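Protein (auracyanin) (Chloroflexus aurantiacus, PDB 1QHQ) carries electrons as a blue copper protein of the cupredoxin fold, probably as a soluble acceptor for the membrane-bound alternative complex III. Local coordinates at residues A2-T14 / V85-M99. Residues are numbered along the deposited sequence; the frame is centred on the assembly and turned at random.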
loop_
_atom_site.group_PDB
_atom_site.type_symbol
_atom_site.label_atom_id
_atom_site.label_comp_id
_atom_site.label_asym_id
_atom_site.label_seq_id
_atom_site.Cartn_x
_atom_site.Cartn_y
_atom_site.Cartn_z
ATOM N N ALA A 2 -9.103 11.189 -9.172
ATOM C CA ALA A 2 -7.665 10.826 -9.261
ATOM C C ALA A 2 -7.243 9.976 -8.063
ATOM O O ALA A 2 -6.058 9.619 -7.964
ATOM C CB ALA A 2 -6.787 12.064 -9.364
ATOM N N ASN A 3 -8.021 10.069 -6.976
ATOM C CA ASN A 3 -7.865 9.051 -5.914
ATOM C C ASN A 3 -8.170 7.675 -6.484
ATOM O O ASN A 3 -9.322 7.232 -6.544
ATOM C CB ASN A 3 -8.813 9.350 -4.742
ATOM C CG ASN A 3 -8.679 8.381 -3.610
ATOM O OD1 ASN A 3 -7.672 7.637 -3.538
ATOM N ND2 ASN A 3 -9.596 8.374 -2.637
ATOM N N ALA A 4 -7.113 6.955 -6.890
ATOM C CA ALA A 4 -7.304 5.643 -7.507
ATOM C C ALA A 4 -6.094 4.745 -7.192
ATOM O O ALA A 4 -5.004 5.273 -6.940
ATOM C CB ALA A 4 -7.399 5.814 -9.015
ATOM N N PRO A 5 -6.288 3.469 -7.363
ATOM C CA PRO A 5 -5.176 2.509 -7.213
ATOM C C PRO A 5 -4.168 2.756 -8.311
ATOM O O PRO A 5 -4.476 3.373 -9.347
ATOM C CB PRO A 5 -5.837 1.162 -7.279
ATOM C CG PRO A 5 -7.150 1.359 -7.955
ATOM C CD PRO A 5 -7.545 2.796 -7.709
ATOM N N GLY A 6 -2.987 2.174 -8.192
ATOM C CA GLY A 6 -1.957 2.412 -9.231
ATOM C C GLY A 6 -0.677 1.676 -8.810
ATOM O O GLY A 6 -0.722 0.795 -7.951
ATOM N N GLY A 7 0.376 1.933 -9.566
ATOM C CA GLY A 7 1.670 1.317 -9.284
ATOM C C GLY A 7 2.285 0.742 -10.553
ATOM O O GLY A 7 1.634 0.347 -11.505
ATOM N N SER A 8 3.641 0.670 -10.509
ATOM C CA SER A 8 4.347 0.132 -11.655
ATOM C C SER A 8 3.988 -1.310 -11.947
ATOM O O SER A 8 4.142 -1.728 -13.092
ATOM C CB SER A 8 5.868 0.267 -11.486
ATOM O OG SER A 8 6.305 -0.530 -10.380
ATOM N N ASN A 9 3.596 -2.091 -10.957
ATOM C CA ASN A 9 3.378 -3.522 -11.149
ATOM C C ASN A 9 1.909 -3.903 -11.256
ATOM O O ASN A 9 1.577 -5.091 -11.238
ATOM C CB ASN A 9 4.025 -4.270 -9.965
ATOM C CG ASN A 9 5.553 -4.305 -10.107
ATOM O OD1 ASN A 9 6.186 -3.379 -10.611
ATOM N ND2 ASN A 9 6.140 -5.400 -9.629
ATOM N N VAL A 10 1.029 -2.906 -11.359
ATOM C CA VAL A 10 -0.411 -3.241 -11.529
ATOM C C VAL A 10 -0.642 -3.992 -12.822
ATOM O O VAL A 10 -0.043 -3.630 -13.839
ATOM C CB VAL A 10 -1.253 -1.951 -11.526
ATOM C CG1 VAL A 10 -2.681 -2.177 -11.943
ATOM C CG2 VAL A 10 -1.212 -1.430 -10.077
ATOM N N VAL A 11 -1.460 -5.035 -12.767
ATOM C CA VAL A 11 -1.784 -5.793 -13.989
ATOM C C VAL A 11 -3.276 -6.093 -13.986
ATOM O O VAL A 11 -3.911 -6.217 -12.930
ATOM C CB VAL A 11 -0.999 -7.101 -14.110
ATOM C CG1 VAL A 11 0.476 -6.906 -14.400
ATOM C CG2 VAL A 11 -1.200 -8.006 -12.916
ATOM N N ASN A 12 -3.848 -6.210 -15.184
ATOM C CA ASN A 12 -5.223 -6.671 -15.347
ATOM C C ASN A 12 -5.195 -8.152 -15.682
ATOM O O ASN A 12 -5.319 -8.616 -16.828
ATOM C CB ASN A 12 -5.911 -5.862 -16.460
ATOM C CG ASN A 12 -6.520 -4.573 -15.917
ATOM O OD1 ASN A 12 -7.068 -4.591 -14.823
ATOM N ND2 ASN A 12 -6.432 -3.474 -16.647
ATOM N N GLU A 13 -4.871 -8.956 -14.669
ATOM C CA GLU A 13 -4.765 -10.391 -14.772
ATOM C C GLU A 13 -5.516 -11.064 -13.634
ATOM O O GLU A 13 -5.714 -10.438 -12.582
ATOM C CB GLU A 13 -3.287 -10.847 -14.704
ATOM C CG GLU A 13 -2.547 -10.424 -15.977
ATOM C CD GLU A 13 -1.088 -10.827 -15.986
ATOM O OE1 GLU A 13 -0.806 -12.037 -15.904
ATOM O OE2 GLU A 13 -0.246 -9.947 -16.231
ATOM N N THR A 14 -5.893 -12.303 -13.839
ATOM C CA THR A 14 -6.604 -13.032 -12.759
ATOM C C THR A 14 -5.594 -13.326 -11.660
ATOM O O THR A 14 -4.484 -13.794 -11.900
ATOM C CB THR A 14 -7.230 -14.317 -13.305
ATOM O OG1 THR A 14 -7.369 -15.271 -12.239
ATOM C CG2 THR A 14 -6.421 -14.915 -14.420
ATOM N N VAL A 85 -2.658 9.838 -2.364
ATOM C CA VAL A 85 -2.087 8.587 -2.921
ATOM C C VAL A 85 -0.823 9.027 -3.669
ATOM O O VAL A 85 -0.695 10.209 -4.017
ATOM C CB VAL A 85 -3.026 7.916 -3.937
ATOM C CG1 VAL A 85 -4.270 7.367 -3.241
ATOM C CG2 VAL A 85 -3.409 8.880 -5.054
ATOM N N PRO A 86 0.101 8.127 -3.903
ATOM C CA PRO A 86 1.229 8.440 -4.790
ATOM C C PRO A 86 0.684 8.872 -6.133
ATOM O O PRO A 86 -0.299 8.311 -6.629
ATOM C CB PRO A 86 1.941 7.078 -4.924
ATOM C CG PRO A 86 1.548 6.332 -3.701
ATOM C CD PRO A 86 0.090 6.724 -3.448
ATOM N N PRO A 87 1.251 9.904 -6.743
ATOM C CA PRO A 87 0.929 10.288 -8.094
ATOM C C PRO A 87 1.245 9.139 -9.051
ATOM O O PRO A 87 2.131 8.321 -8.767
ATOM C CB PRO A 87 1.873 11.464 -8.374
ATOM C CG PRO A 87 2.106 12.049 -7.009
ATOM C CD PRO A 87 2.234 10.825 -6.106
ATOM N N PRO A 88 0.528 9.076 -10.148
ATOM C CA PRO A 88 0.779 8.039 -11.153
ATOM C C PRO A 88 2.237 8.152 -11.589
ATOM O O PRO A 88 2.806 9.251 -11.539
ATOM C CB PRO A 88 -0.166 8.369 -12.278
ATOM C CG PRO A 88 -1.076 9.419 -11.811
ATOM C CD PRO A 88 -0.537 10.003 -10.546
ATOM N N ASP A 89 2.918 7.032 -11.784
ATOM C CA ASP A 89 4.300 7.047 -12.231
ATOM C C ASP A 89 5.300 7.434 -11.165
ATOM O O ASP A 89 6.489 7.654 -11.504
ATOM C CB ASP A 89 4.472 7.963 -13.458
ATOM C CG ASP A 89 3.650 7.493 -14.648
ATOM O OD1 ASP A 89 3.462 6.273 -14.802
ATOM O OD2 ASP A 89 3.115 8.376 -15.359
ATOM N N THR A 90 4.919 7.518 -9.903
ATOM C CA THR A 90 5.867 7.760 -8.825
ATOM C C THR A 90 6.934 6.654 -8.826
ATOM O O THR A 90 6.628 5.473 -8.970
ATOM C CB THR A 90 5.194 7.762 -7.441
ATOM O OG1 THR A 90 4.245 8.857 -7.376
ATOM C CG2 THR A 90 6.222 7.958 -6.351
ATOM N N PRO A 91 8.197 7.061 -8.856
ATOM C CA PRO A 91 9.306 6.126 -8.869
ATOM C C PRO A 91 9.272 5.219 -7.651
ATOM O O PRO A 91 9.017 5.648 -6.522
ATOM C CB PRO A 91 10.549 7.011 -8.821
ATOM C CG PRO A 91 10.092 8.343 -9.279
ATOM C CD PRO A 91 8.659 8.465 -8.789
ATOM N N ASN A 92 9.536 3.927 -7.886
ATOM C CA ASN A 92 9.655 2.969 -6.804
ATOM C C ASN A 92 8.374 2.729 -6.033
ATOM O O ASN A 92 8.428 2.130 -4.933
ATOM C CB ASN A 92 10.797 3.385 -5.864
ATOM C CG ASN A 92 12.146 3.316 -6.581
ATOM O OD1 ASN A 92 12.933 4.272 -6.506
ATOM N ND2 ASN A 92 12.373 2.242 -7.312
ATOM N N ALA A 93 7.239 3.068 -6.602
ATOM C CA ALA A 93 5.933 2.721 -6.022
ATOM C C ALA A 93 5.309 1.584 -6.837
ATOM O O ALA A 93 4.881 1.762 -7.976
ATOM C CB ALA A 93 5.045 3.966 -6.054
ATOM N N LEU A 94 5.445 0.362 -6.333
ATOM C CA LEU A 94 5.070 -0.837 -7.043
ATOM C C LEU A 94 3.564 -1.015 -7.202
ATOM O O LEU A 94 3.094 -1.489 -8.231
ATOM C CB LEU A 94 5.649 -2.081 -6.364
ATOM C CG LEU A 94 7.171 -2.168 -6.285
ATOM C CD1 LEU A 94 7.609 -3.424 -5.559
ATOM C CD2 LEU A 94 7.766 -2.136 -7.689
ATOM N N ALA A 95 2.814 -0.672 -6.161
ATOM C CA ALA A 95 1.373 -0.826 -6.165
ATOM C C ALA A 95 0.758 -0.038 -4.996
ATOM O O ALA A 95 1.345 0.057 -3.923
ATOM C CB ALA A 95 1.014 -2.329 -5.905
ATOM N N TRP A 96 -0.461 0.457 -5.220
ATOM C CA TRP A 96 -1.178 1.086 -4.109
ATOM C C TRP A 96 -2.690 0.934 -4.329
ATOM O O TRP A 96 -3.150 0.866 -5.469
ATOM C CB TRP A 96 -0.822 2.536 -3.897
ATOM C CG TRP A 96 -1.096 3.462 -5.027
ATOM C CD1 TRP A 96 -2.244 4.183 -5.244
ATOM C CD2 TRP A 96 -0.183 3.856 -6.068
ATOM N NE1 TRP A 96 -2.131 4.904 -6.408
ATOM C CE2 TRP A 96 -0.847 4.802 -6.878
ATOM C CE3 TRP A 96 1.142 3.533 -6.356
ATOM C CZ2 TRP A 96 -0.228 5.421 -7.951
ATOM C CZ3 TRP A 96 1.769 4.156 -7.418
ATOM C CH2 TRP A 96 1.076 5.069 -8.233
ATOM N N THR A 97 -3.410 0.951 -3.215
ATOM C CA THR A 97 -4.870 1.069 -3.275
ATOM C C THR A 97 -5.197 2.590 -3.297
ATOM O O THR A 97 -4.367 3.383 -2.860
ATOM C CB THR A 97 -5.570 0.492 -2.056
ATOM O OG1 THR A 97 -5.209 1.260 -0.873
ATOM C CG2 THR A 97 -5.182 -0.938 -1.741
ATOM N N ALA A 98 -6.426 2.881 -3.645
ATOM C CA ALA A 98 -6.968 4.224 -3.420
ATOM C C ALA A 98 -6.893 4.519 -1.909
ATOM O O ALA A 98 -6.758 3.670 -1.055
ATOM C CB ALA A 98 -8.429 4.221 -3.850
ATOM N N MET A 99 -7.080 5.823 -1.636
ATOM C CA MET A 99 -7.147 6.263 -0.230
ATOM C C MET A 99 -8.592 6.062 0.251
ATOM O O MET A 99 -9.507 6.532 -0.429
ATOM C CB MET A 99 -6.756 7.745 -0.199
ATOM C CG MET A 99 -6.664 8.278 1.240
ATOM S SD MET A 99 -5.376 7.480 2.189
ATOM C CE MET A 99 -3.905 8.061 1.402
#
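Asn-3 OD1 accepts a hydrogen bond from the backbone N of Met-99 at 2.7 Å, on a lone pair and nearly straight, while Asn-3 ND2 returns a bond to Met-99 O at 2.9 Å. With CG anti to the backbone N (chi1 -178°), the amide of Asn-3 meets both polar backbone atoms of this one residue, pairing with it as a strand neighbour would. The Met-99 side chain lies about 6 Å from the copper and about 5 Å from the side chains of its ligands Cys-122 and His-57. Trp-96 NE1 gives a bent bond (136°) to Ala-4 O, tilted from the ring plane. The peptide of Gly-6 and Gly-7 lies over one face of the Trp-96 indole, Gly-6 CA 3.8 Å from the centroid of its six-membered ring in a CH-pi contact; Pro-86 CB sits against the opposite face, toward its rim. Gly-6 and Trp-96 form an antiparallel hydrogen-bonded pair, a single bridge that lays the N-terminal arm on 93-96, an edge strand of one of the two sheets of the cupredoxin sandwich, next to the classic bulge of Leu-94 and Ala-95 facing Leu-61. Cutting Trp-96 back to alanine would probably leave Ala-4 O without its indole donor and open a gap between the glycine peptide and Pro-86. Farther along, Ser-8 N bonds Ala-93 O, and Asn-9 N reaches Leu-94 O at 2.8 Å. Leu-94 CD2 touches Ser-8 OG and Asn-9 OD1, themselves hydrogen-bonded.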